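Local coordinates for protein mandelate racemase/muconate lactonizing enzyme (Polaromonas sp., PDB 2OG9) that probably catalyses racemisation of mandelate or a related 2-hydroxy acid, as a TIM-barrel member of the enolase superfamily, at residues R19-Y24 and F51-T56; N153-F158 and V168-S173; S137-L142 and M355-R360. All coordinates share one frame; numbering follows the deposited sequence.

Contact 1 (R19-Y24 and F51-T56); sequences RISSCY and FAEIET
R19 and E53 are brought alongside by different first torsions: R19 has CG anti to its backbone N (chi1 174°) and runs extended to NE, whereas CG of E53 stands beside its own N, anti to the carbonyl carbon. The two chains lie side by side and point the same way, and NH1 of R19 reaches OE1 of E53 at 2.6 Å in a salt bridge, its N-H directed at a bent 135°. OE1 sits at the guanidinium edge, in its plane, and is met nearly along its C-O bond, but the carboxylate is turned 81° from the guanidinium, leaving a single-oxygen grip. E378 on strand 375-382 takes NH2 in a second salt bridge; an alanine in place of R19 would probably leave both carboxylates, E53 and E378, without this shared counter-charge.

The two backbones run antiparallel. R19 and E53 form a hydrogen-bonded pair, R19 N to E53 O 2.9 Å and E53 N to R19 O 2.8 Å. S21 and F51 form the next, with F51 N to S21 O 2.8 Å. Between them I20 faces A52 in a non-hydrogen-bonded pair, CG2 to CB 4.5 Å. CB of C23 meets the F51 ring at its edge, 3.8 Å from CE2.

I20 and A52 turn to the other face of the sheet, where I20 packs on F77 of helix 73-83 and both meet F122 of helix 114-133. Strand 15-26 is an inner strand of the four-stranded antiparallel sheet of the N-terminal capping domain, flanked by 46-56 and 375-382.

Contact 2 (N153-F158 and V168-S173); sequences NTSGGF and VNASAS
S173 meets both N153 and S155 through its hydroxyl, and hydrogen bonds carry most of this contact. N153 holds CG between its backbone N and carbonyl carbon (chi1 82°), on the side of the helix. Its amide ND2, on N153, donates to OG of S173 over 2.8 Å, nearly straight at 174°, with the oxygen lying in the amide plane. OG of S155 stands 2.6 Å from the same OG of S173, and either hydroxyl could be the donor. The remaining hydroxyl proton choices are open too: OG of S155 lies 3.0 Å from OD1 of N153, and OG of S173 is near O of N169 one helical turn back. The amide, the two hydroxyls and that carbonyl make a compact polar cluster in which S173 OG is gripped from the loop by two partners. A weak bond runs from ND2 of N169 to the carbonyl O of S155, 3.3 Å.

The loop owes its shape to a type I' beta turn from T154 to G157, closed by G157 N to T154 O. S155 and G156 both have positive phi, a conformation that glycine takes readily. The turn belongs to the beta-alpha connection that leads from strand 148-152 of the barrel into helix 163-175, so the helix is tied back to the loop that precedes it.

Van der Waals packing is slighter. OG of S155 presses on CA of A170 at 3.2 Å, and CB of S155 lies 4.0 Å from CB of N169. I181 on the following strand touches N153, S155 and A170, and I178 touches N153 and S173.

Contact 3 (S137-L142 and M355-R360); sequences SLAKLL and MLVPTR
S137 approaches the segment 355-360 with its CA and CB, while its hydroxyl turns back to the helix. CA of S137 lies 3.2 Å from the carbonyl O of R360, a CA-H...O contact. CB of S137 is close to two carbonyl oxygens, 3.3 Å from O of R360 and 3.6 Å from O of P358. OG of S137 then sits between the backbone N and the carbonyl carbon (chi1 59°), and from there accepts the backbone N-H of K140, N to OG 3.1 Å. A water also binds OG of S137, at 2.6 Å, and donates to O of P358 over 2.7 Å. This water is the polar bridge between the segments, which have no direct hydrogen bond. A139, the second residue of the helix, adds an apolar touch: its CB packs against CG1 of V357 at 3.6 Å.

H323 of helix 318-326 accepts from the backbone N of A139, and A326 of that helix lies against V357. At the interface with the second subunit, K140 NZ forms salt bridges with D91 and D94 of that subunit, and L141 packs on its L141.

The arrangement is a serine N-cap on the short helix 138-142: the hydroxyl caps the first turn, and the loop after strand 354-356 lies against the cap residue, joining this helix, just after helix 114-133, to a late part of the barrel domain.

How the contacts relate
The three contacts do not touch. Contact 1 lies in the sheet of the N-terminal capping domain, its centre about 33 Å from that of contact 2 and about 22 Å from that of contact 3. Contacts 2 and 3 approach to about 8 Å between nearest atoms, and strand 148-152 links them: N153 follows directly upon it, while M355 pairs with its V149. Contact 2 falls within the chain between 142 and 355. In this superfamily the active site lies at the C-terminal ends of the barrel strands, under the capping domain; the calcium site at A254 and F257 belongs to none of the three contacts.

Contact 1 (R19-Y24 and F51-T56)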
ATOM      1  N   ARG A  19      39.515  27.251  15.879  1.00 20.23           N
ATOM      2  CA  ARG A  19      39.505  28.549  15.216  1.00 22.43           C
ATOM      3  C   ARG A  19      38.581  28.529  14.007  1.00 21.52           C
ATOM      4  O   ARG A  19      38.653  27.630  13.174  1.00 21.57           O
ATOM      5  CB  ARG A  19      40.914  28.955  14.761  1.00 23.96           C
ATOM      6  CG  ARG A  19      40.924  30.246  13.941  1.00 26.70           C
ATOM      7  CD  ARG A  19      42.328  30.833  13.776  1.00 32.47           C
ATOM      8  NE  ARG A  19      42.298  32.060  12.983  1.00 36.34           N
ATOM      9  CZ  ARG A  19      42.164  32.093  11.660  1.00 39.14           C
ATOM     10  NH1 ARG A  19      42.059  30.962  10.977  1.00 40.77           N
ATOM     11  NH2 ARG A  19      42.120  33.256  11.018  1.00 39.68           N
ATOM     12  N   ILE A  20      37.703  29.520  13.921  1.00 22.83           N
ATOM     13  CA  ILE A  20      36.790  29.614  12.793  1.00 23.51           C
ATOM     14  C   ILE A  20      37.063  30.897  12.035  1.00 24.12           C
ATOM     15  O   ILE A  20      37.348  31.936  12.631  1.00 24.68           O
ATOM     16  CB  ILE A  20      35.324  29.604  13.234  1.00 25.12           C
ATOM     17  CG1 ILE A  20      35.108  30.647  14.330  1.00 26.47           C
ATOM     18  CG2 ILE A  20      34.931  28.202  13.674  1.00 26.31           C
ATOM     19  CD1 ILE A  20      33.667  30.841  14.697  1.00 31.08           C
ATOM     20  N   SER A  21      36.971  30.814  10.716  1.00 22.99           N
ATOM     21  CA  SER A  21      37.228  31.954   9.852  1.00 24.55           C
ATOM     22  C   SER A  21      36.157  32.035   8.780  1.00 22.66           C
ATOM     23  O   SER A  21      35.767  31.015   8.220  1.00 23.61           O
ATOM     24  CB  SER A  21      38.587  31.795   9.154  1.00 23.34           C
ATOM     25  OG  SER A  21      39.602  31.388  10.050  1.00 29.41           O
ATOM     26  N   SER A  22      35.690  33.247   8.497  1.00 21.96           N
ATOM     27  CA  SER A  22      34.699  33.463   7.451  1.00 22.83           C
ATOM     28  C   SER A  22      35.469  34.133   6.320  1.00 23.50           C
ATOM     29  O   SER A  22      35.792  35.318   6.384  1.00 22.37           O
ATOM     30  CB  SER A  22      33.569  34.367   7.939  1.00 23.49           C
ATOM     31  OG  SER A  22      32.542  34.449   6.959  1.00 20.85           O
ATOM     32  N   CYS A  23      35.761  33.349   5.292  1.00 24.08           N
ATOM     33  CA  CYS A  23      36.533  33.800   4.142  1.00 25.06           C
ATOM     34  C   CYS A  23      35.676  34.022   2.900  1.00 25.58           C
ATOM     35  O   CYS A  23      34.973  33.121   2.458  1.00 25.34           O
ATOM     36  CB  CYS A  23      37.617  32.756   3.862  1.00 27.33           C
ATOM     37  SG  CYS A  23      38.605  33.042   2.398  1.00 28.46           S
ATOM     38  N   TYR A  24      35.734  35.225   2.334  1.00 25.45           N
ATOM     39  CA  TYR A  24      34.949  35.525   1.142  1.00 26.98           C
ATOM     40  C   TYR A  24      35.757  35.378  -0.136  1.00 27.92           C
ATOM     41  O   TYR A  24      36.596  36.220  -0.468  1.00 26.62           O
ATOM     42  CB  TYR A  24      34.347  36.925   1.243  1.00 28.02           C
ATOM     43  CG  TYR A  24      33.191  36.970   2.212  1.00 28.69           C
ATOM     44  CD1 TYR A  24      31.873  36.938   1.757  1.00 30.23           C
ATOM     45  CD2 TYR A  24      33.414  36.984   3.588  1.00 29.28           C
ATOM     46  CE1 TYR A  24      30.805  36.919   2.650  1.00 29.46           C
ATOM     47  CE2 TYR A  24      32.353  36.962   4.491  1.00 29.86           C
ATOM     48  CZ  TYR A  24      31.054  36.932   4.012  1.00 27.95           C
ATOM     49  OH  TYR A  24      30.002  36.929   4.899  1.00 30.04           O
ATOM     50  N   PHE A  51      35.771  28.343   7.444  1.00 20.42           N
ATOM     51  CA  PHE A  51      36.836  27.407   7.766  1.00 18.97           C
ATOM     52  C   PHE A  51      36.854  27.119   9.263  1.00 18.79           C
ATOM     53  O   PHE A  51      36.656  28.018  10.081  1.00 18.26           O
ATOM     54  CB  PHE A  51      38.201  27.977   7.361  1.00 20.09           C
ATOM     55  CG  PHE A  51      38.468  27.938   5.885  1.00 18.45           C
ATOM     56  CD1 PHE A  51      38.646  26.723   5.228  1.00 18.25           C
ATOM     57  CD2 PHE A  51      38.542  29.119   5.148  1.00 18.92           C
ATOM     58  CE1 PHE A  51      38.895  26.685   3.852  1.00 18.81           C
ATOM     59  CE2 PHE A  51      38.788  29.091   3.772  1.00 17.92           C
ATOM     60  CZ  PHE A  51      38.964  27.870   3.127  1.00 16.20           C
ATOM     61  N   ALA A  52      37.075  25.857   9.609  1.00 18.43           N
ATOM     62  CA  ALA A  52      37.167  25.449  11.001  1.00 17.54           C
ATOM     63  C   ALA A  52      38.482  24.708  11.160  1.00 18.40           C
ATOM     64  O   ALA A  52      38.809  23.816  10.364  1.00 17.35           O
ATOM     65  CB  ALA A  52      36.005  24.536  11.376  1.00 17.26           C
ATOM     66  N   GLU A  53      39.246  25.103  12.174  1.00 17.73           N
ATOM     67  CA  GLU A  53      40.525  24.476  12.478  1.00 19.47           C
ATOM     68  C   GLU A  53      40.401  23.924  13.888  1.00 19.57           C
ATOM     69  O   GLU A  53      39.925  24.612  14.797  1.00 18.90           O
ATOM     70  CB  GLU A  53      41.657  25.502  12.417  1.00 22.10           C
ATOM     71  CG  GLU A  53      41.951  26.018  11.015  1.00 23.68           C
ATOM     72  CD  GLU A  53      42.847  27.246  11.029  1.00 27.68           C
ATOM     73  OE1 GLU A  53      42.318  28.379  10.987  1.00 25.62           O
ATOM     74  OE2 GLU A  53      44.082  27.077  11.097  1.00 29.22           O
ATOM     75  N   ILE A  54      40.813  22.676  14.061  1.00 19.39           N
ATOM     76  CA  ILE A  54      40.738  22.014  15.356  1.00 20.10           C
ATOM     77  C   ILE A  54      42.089  21.395  15.694  1.00 22.25           C
ATOM     78  O   ILE A  54      42.728  20.763  14.844  1.00 23.07           O
ATOM     79  CB  ILE A  54      39.654  20.897  15.344  1.00 19.94           C
ATOM     80  CG1 ILE A  54      38.272  21.510  15.086  1.00 18.21           C
ATOM     81  CG2 ILE A  54      39.647  20.151  16.668  1.00 20.41           C
ATOM     82  CD1 ILE A  54      37.154  20.471  14.976  1.00 19.68           C
ATOM     83  N   GLU A  55      42.523  21.582  16.936  1.00 22.54           N
ATOM     84  CA  GLU A  55      43.794  21.036  17.401  1.00 23.99           C
ATOM     85  C   GLU A  55      43.586  20.404  18.773  1.00 24.10           C
ATOM     86  O   GLU A  55      42.739  20.850  19.544  1.00 22.39           O
ATOM     87  CB  GLU A  55      44.859  22.140  17.443  1.00 27.33           C
ATOM     88  CG  GLU A  55      45.423  22.466  16.062  1.00 31.43           C
ATOM     89  CD  GLU A  55      46.394  23.639  16.057  1.00 34.80           C
ATOM     90  OE1 GLU A  55      47.098  23.852  17.069  1.00 36.85           O
ATOM     91  OE2 GLU A  55      46.464  24.340  15.024  1.00 33.59           O
ATOM     92  N   THR A  56      44.359  19.365  19.073  1.00 24.26           N
ATOM     93  CA  THR A  56      44.206  18.643  20.333  1.00 26.61           C
ATOM     94  C   THR A  56      45.441  18.656  21.230  1.00 28.44           C
ATOM     95  O   THR A  56      46.532  19.027  20.803  1.00 28.11           O
ATOM     96  CB  THR A  56      43.854  17.175  20.068  1.00 25.99           C
ATOM     97  OG1 THR A  56      44.994  16.511  19.506  1.00 27.12           O
ATOM     98  CG2 THR A  56      42.683  17.075  19.086  1.00 25.51           C
TER

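Contact 2 (N153-F158 and V168-S173)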
ATOM      1  N   ASN A 153      32.883  18.549 -16.518  1.00 24.24           N
ATOM      2  CA  ASN A 153      32.904  19.978 -16.252  1.00 27.21           C
ATOM      3  C   ASN A 153      31.977  20.713 -17.218  1.00 29.04           C
ATOM      4  O   ASN A 153      31.449  20.116 -18.160  1.00 29.10           O
ATOM      5  CB  ASN A 153      34.346  20.516 -16.329  1.00 28.17           C
ATOM      6  CG  ASN A 153      34.814  20.810 -17.749  1.00 31.27           C
ATOM      7  OD1 ASN A 153      34.256  20.319 -18.731  1.00 31.22           O
ATOM      8  ND2 ASN A 153      35.870  21.614 -17.858  1.00 33.12           N
ATOM      9  N   THR A 154      31.768  22.003 -16.972  1.00 32.14           N
ATOM     10  CA  THR A 154      30.904  22.826 -17.818  1.00 34.37           C
ATOM     11  C   THR A 154      31.762  23.588 -18.819  1.00 36.66           C
ATOM     12  O   THR A 154      31.247  24.209 -19.752  1.00 35.10           O
ATOM     13  CB  THR A 154      30.131  23.862 -16.984  1.00 36.73           C
ATOM     14  OG1 THR A 154      31.051  24.831 -16.462  1.00 39.07           O
ATOM     15  CG2 THR A 154      29.411  23.186 -15.823  1.00 35.81           C
ATOM     16  N   SER A 155      33.075  23.537 -18.610  1.00 38.47           N
ATOM     17  CA  SER A 155      34.024  24.235 -19.469  1.00 38.93           C
ATOM     18  C   SER A 155      33.708  25.729 -19.467  1.00 40.92           C
ATOM     19  O   SER A 155      33.796  26.399 -20.500  1.00 40.78           O
ATOM     20  CB  SER A 155      33.962  23.687 -20.894  1.00 39.25           C
ATOM     21  OG  SER A 155      34.433  22.353 -20.947  1.00 38.51           O
ATOM     22  N   GLY A 156      33.329  26.234 -18.294  1.00 40.54           N
ATOM     23  CA  GLY A 156      33.004  27.642 -18.147  1.00 42.38           C
ATOM     24  C   GLY A 156      31.822  28.081 -18.991  1.00 43.42           C
ATOM     25  O   GLY A 156      31.733  29.243 -19.394  1.00 43.39           O
ATOM     26  N   GLY A 157      30.907  27.157 -19.257  1.00 42.63           N
ATOM     27  CA  GLY A 157      29.752  27.493 -20.064  1.00 43.84           C
ATOM     28  C   GLY A 157      28.488  27.779 -19.278  1.00 44.14           C
ATOM     29  O   GLY A 157      28.152  27.073 -18.325  1.00 43.17           O
ATOM     30  N   PHE A 158      27.790  28.834 -19.679  1.00 44.39           N
ATOM     31  CA  PHE A 158      26.535  29.220 -19.049  1.00 44.35           C
ATOM     32  C   PHE A 158      25.536  29.436 -20.173  1.00 44.35           C
ATOM     33  O   PHE A 158      25.895  29.351 -21.348  1.00 43.44           O
ATOM     34  CB  PHE A 158      26.703  30.506 -18.240  1.00 45.19           C
ATOM     35  CG  PHE A 158      27.712  30.395 -17.135  1.00 46.73           C
ATOM     36  CD1 PHE A 158      28.946  31.032 -17.238  1.00 47.16           C
ATOM     37  CD2 PHE A 158      27.438  29.641 -15.997  1.00 47.51           C
ATOM     38  CE1 PHE A 158      29.895  30.917 -16.223  1.00 47.91           C
ATOM     39  CE2 PHE A 158      28.378  29.518 -14.976  1.00 47.86           C
ATOM     40  CZ  PHE A 158      29.609  30.158 -15.089  1.00 49.08           C
ATOM     41  N   VAL A 168      34.473  25.286 -28.315  1.00 47.54           N
ATOM     42  CA  VAL A 168      35.930  25.201 -28.312  1.00 46.89           C
ATOM     43  C   VAL A 168      36.435  25.021 -26.880  1.00 46.60           C
ATOM     44  O   VAL A 168      37.480  24.409 -26.655  1.00 46.52           O
ATOM     45  CB  VAL A 168      36.584  26.465 -28.950  1.00 47.26           C
ATOM     46  CG1 VAL A 168      36.211  26.556 -30.424  1.00 45.55           C
ATOM     47  CG2 VAL A 168      36.144  27.719 -28.218  1.00 46.20           C
ATOM     48  N   ASN A 169      35.684  25.550 -25.917  1.00 46.09           N
ATOM     49  CA  ASN A 169      36.035  25.428 -24.502  1.00 46.07           C
ATOM     50  C   ASN A 169      35.865  23.970 -24.062  1.00 45.96           C
ATOM     51  O   ASN A 169      36.718  23.407 -23.373  1.00 44.73           O
ATOM     52  CB  ASN A 169      35.128  26.324 -23.650  1.00 47.01           C
ATOM     53  CG  ASN A 169      35.544  27.786 -23.684  1.00 48.80           C
ATOM     54  OD1 ASN A 169      36.015  28.291 -24.704  1.00 50.26           O
ATOM     55  ND2 ASN A 169      35.354  28.478 -22.566  1.00 49.09           N
ATOM     56  N   ALA A 170      34.750  23.370 -24.467  1.00 45.06           N
ATOM     57  CA  ALA A 170      34.459  21.985 -24.128  1.00 44.61           C
ATOM     58  C   ALA A 170      35.518  21.078 -24.740  1.00 44.25           C
ATOM     59  O   ALA A 170      36.101  20.242 -24.054  1.00 42.91           O
ATOM     60  CB  ALA A 170      33.077  21.602 -24.640  1.00 43.67           C
ATOM     61  N   SER A 171      35.762  21.247 -26.036  1.00 44.57           N
ATOM     62  CA  SER A 171      36.760  20.442 -26.726  1.00 44.83           C
ATOM     63  C   SER A 171      38.113  20.580 -26.027  1.00 44.45           C
ATOM     64  O   SER A 171      38.905  19.637 -25.994  1.00 44.46           O
ATOM     65  CB  SER A 171      36.864  20.873 -28.194  1.00 46.29           C
ATOM     66  OG  SER A 171      37.033  22.277 -28.307  1.00 49.57           O
ATOM     67  N   ALA A 172      38.365  21.755 -25.459  1.00 44.61           N
ATOM     68  CA  ALA A 172      39.615  22.012 -24.745  1.00 44.57           C
ATOM     69  C   ALA A 172      39.643  21.209 -23.448  1.00 44.64           C
ATOM     70  O   ALA A 172      40.662  20.612 -23.095  1.00 44.12           O
ATOM     71  CB  ALA A 172      39.748  23.500 -24.439  1.00 44.03           C
ATOM     72  N   SER A 173      38.519  21.202 -22.736  1.00 43.52           N
ATOM     73  CA  SER A 173      38.422  20.466 -21.484  1.00 42.52           C
ATOM     74  C   SER A 173      38.631  18.981 -21.730  1.00 41.73           C
ATOM     75  O   SER A 173      39.209  18.278 -20.906  1.00 42.32           O
ATOM     76  CB  SER A 173      37.057  20.699 -20.835  1.00 42.29           C
ATOM     77  OG  SER A 173      36.918  22.051 -20.429  1.00 43.32           O
TER

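Contact 3 (S137-L142 and M355-R360)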
ATOM      1  N   SER A 137      44.673   8.908   3.670  1.00 18.62           N
ATOM      2  CA  SER A 137      43.876   9.930   3.014  1.00 16.37           C
ATOM      3  C   SER A 137      42.468   9.678   3.558  1.00 15.80           C
ATOM      4  O   SER A 137      42.209   8.622   4.136  1.00 14.58           O
ATOM      5  CB  SER A 137      43.887   9.721   1.498  1.00 15.13           C
ATOM      6  OG  SER A 137      43.364   8.447   1.163  1.00 14.73           O
ATOM      7  N   LEU A 138      41.566  10.636   3.399  1.00 15.99           N
ATOM      8  CA  LEU A 138      40.206  10.441   3.884  1.00 17.72           C
ATOM      9  C   LEU A 138      39.597   9.246   3.161  1.00 17.24           C
ATOM     10  O   LEU A 138      38.901   8.434   3.766  1.00 16.32           O
ATOM     11  CB  LEU A 138      39.354  11.688   3.632  1.00 18.66           C
ATOM     12  CG  LEU A 138      37.870  11.568   4.016  1.00 18.51           C
ATOM     13  CD1 LEU A 138      37.746  11.208   5.496  1.00 18.40           C
ATOM     14  CD2 LEU A 138      37.159  12.873   3.724  1.00 18.29           C
ATOM     15  N   ALA A 139      39.877   9.127   1.866  1.00 16.22           N
ATOM     16  CA  ALA A 139      39.337   8.019   1.083  1.00 18.18           C
ATOM     17  C   ALA A 139      39.762   6.659   1.632  1.00 17.79           C
ATOM     18  O   ALA A 139      38.962   5.728   1.683  1.00 16.62           O
ATOM     19  CB  ALA A 139      39.765   8.146  -0.382  1.00 17.52           C
ATOM     20  N   LYS A 140      41.026   6.540   2.036  1.00 17.58           N
ATOM     21  CA  LYS A 140      41.520   5.279   2.562  1.00 16.15           C
ATOM     22  C   LYS A 140      41.024   5.022   3.982  1.00 14.55           C
ATOM     23  O   LYS A 140      40.865   3.870   4.383  1.00 16.28           O
ATOM     24  CB  LYS A 140      43.053   5.243   2.510  1.00 17.88           C
ATOM     25  CG  LYS A 140      43.612   5.150   1.082  1.00 19.74           C
ATOM     26  CD  LYS A 140      43.271   3.807   0.423  1.00 21.21           C
ATOM     27  CE  LYS A 140      43.736   3.767  -1.039  1.00 22.54           C
ATOM     28  NZ  LYS A 140      43.587   2.413  -1.667  1.00 23.47           N
ATOM     29  N   LEU A 141      40.779   6.081   4.748  1.00 14.47           N
ATOM     30  CA  LEU A 141      40.276   5.893   6.104  1.00 15.11           C
ATOM     31  C   LEU A 141      38.880   5.282   6.005  1.00 15.29           C
ATOM     32  O   LEU A 141      38.541   4.336   6.715  1.00 14.43           O
ATOM     33  CB  LEU A 141      40.194   7.226   6.850  1.00 16.91           C
ATOM     34  CG  LEU A 141      39.499   7.174   8.216  1.00 16.73           C
ATOM     35  CD1 LEU A 141      40.316   6.340   9.187  1.00 16.43           C
ATOM     36  CD2 LEU A 141      39.326   8.593   8.749  1.00 18.14           C
ATOM     37  N   LEU A 142      38.076   5.822   5.103  1.00 15.51           N
ATOM     38  CA  LEU A 142      36.719   5.326   4.900  1.00 16.57           C
ATOM     39  C   LEU A 142      36.745   3.981   4.192  1.00 18.19           C
ATOM     40  O   LEU A 142      35.872   3.141   4.409  1.00 20.75           O
ATOM     41  CB  LEU A 142      35.925   6.314   4.048  1.00 16.58           C
ATOM     42  CG  LEU A 142      35.674   7.708   4.620  1.00 18.11           C
ATOM     43  CD1 LEU A 142      34.952   8.544   3.574  1.00 19.51           C
ATOM     44  CD2 LEU A 142      34.848   7.598   5.896  1.00 19.26           C
HETATM   45  N   MSE A 355      39.394  12.076 -12.237  1.00 22.96           N
HETATM   46  CA  MSE A 355      40.224  12.881 -11.351  1.00 21.90           C
HETATM   47  C   MSE A 355      40.829  11.920 -10.346  1.00 21.02           C
HETATM   48  O   MSE A 355      40.147  11.022  -9.848  1.00 19.09           O
HETATM   49  CB  MSE A 355      39.417  13.980 -10.643  1.00 25.84           C
HETATM   50  CG  MSE A 355      38.241  13.531  -9.805  1.00 25.89           C
HETATM   51 SE   MSE A 355      37.580  15.029  -8.715  1.00 33.57          SE
HETATM   52  CE  MSE A 355      37.013  16.234 -10.143  1.00 22.82           C
ATOM     53  N   LEU A 356      42.116  12.091 -10.068  1.00 20.31           N
ATOM     54  CA  LEU A 356      42.814  11.214  -9.141  1.00 20.59           C
ATOM     55  C   LEU A 356      42.446  11.525  -7.700  1.00 20.10           C
ATOM     56  O   LEU A 356      42.330  12.685  -7.310  1.00 18.32           O
ATOM     57  CB  LEU A 356      44.336  11.349  -9.303  1.00 21.94           C
ATOM     58  CG  LEU A 356      44.946  11.083 -10.684  1.00 27.14           C
ATOM     59  CD1 LEU A 356      46.470  11.209 -10.603  1.00 26.30           C
ATOM     60  CD2 LEU A 356      44.557   9.700 -11.170  1.00 29.36           C
ATOM     61  N   VAL A 357      42.256  10.478  -6.914  1.00 19.20           N
ATOM     62  CA  VAL A 357      41.942  10.660  -5.511  1.00 19.77           C
ATOM     63  C   VAL A 357      43.272  10.991  -4.847  1.00 19.31           C
ATOM     64  O   VAL A 357      44.237  10.257  -5.008  1.00 18.21           O
ATOM     65  CB  VAL A 357      41.378   9.367  -4.902  1.00 19.16           C
ATOM     66  CG1 VAL A 357      41.163   9.549  -3.411  1.00 20.03           C
ATOM     67  CG2 VAL A 357      40.067   9.004  -5.591  1.00 20.66           C
ATOM     68  N   PRO A 358      43.349  12.122  -4.129  1.00 20.10           N
ATOM     69  CA  PRO A 358      44.592  12.517  -3.455  1.00 21.43           C
ATOM     70  C   PRO A 358      45.093  11.400  -2.541  1.00 22.44           C
ATOM     71  O   PRO A 358      44.292  10.659  -1.968  1.00 20.83           O
ATOM     72  CB  PRO A 358      44.178  13.763  -2.679  1.00 21.46           C
ATOM     73  CG  PRO A 358      43.152  14.372  -3.560  1.00 21.10           C
ATOM     74  CD  PRO A 358      42.328  13.175  -3.997  1.00 19.84           C
ATOM     75  N   THR A 359      46.412  11.277  -2.410  1.00 22.18           N
ATOM     76  CA  THR A 359      46.991  10.234  -1.570  1.00 23.68           C
ATOM     77  C   THR A 359      47.558  10.749  -0.250  1.00 24.01           C
ATOM     78  O   THR A 359      47.925   9.959   0.617  1.00 24.70           O
ATOM     79  CB  THR A 359      48.105   9.453  -2.317  1.00 24.41           C
ATOM     80  OG1 THR A 359      49.119  10.363  -2.759  1.00 25.17           O
ATOM     81  CG2 THR A 359      47.524   8.715  -3.515  1.00 26.31           C
ATOM     82  N   ARG A 360      47.625  12.066  -0.088  1.00 24.22           N
ATOM     83  CA  ARG A 360      48.135  12.646   1.153  1.00 26.05           C
ATOM     84  C   ARG A 360      47.149  12.421   2.310  1.00 25.11           C
ATOM     85  O   ARG A 360      45.969  12.155   2.088  1.00 24.31           O
ATOM     86  CB  ARG A 360      48.411  14.146   0.956  1.00 30.30           C
ATOM     87  CG  ARG A 360      47.697  14.767  -0.233  1.00 36.58           C
ATOM     88  CD  ARG A 360      48.278  16.138  -0.587  1.00 39.40           C
ATOM     89  NE  ARG A 360      47.927  16.539  -1.949  1.00 42.25           N
ATOM     90  CZ  ARG A 360      46.705  16.879  -2.346  1.00 43.38           C
ATOM     91  NH1 ARG A 360      45.700  16.878  -1.486  1.00 44.88           N
ATOM     92  NH2 ARG A 360      46.482  17.206  -3.612  1.00 46.07           N
TER
HETATM   93  O   HOH W   1      43.950   8.073  -1.325  1.00 22.71           O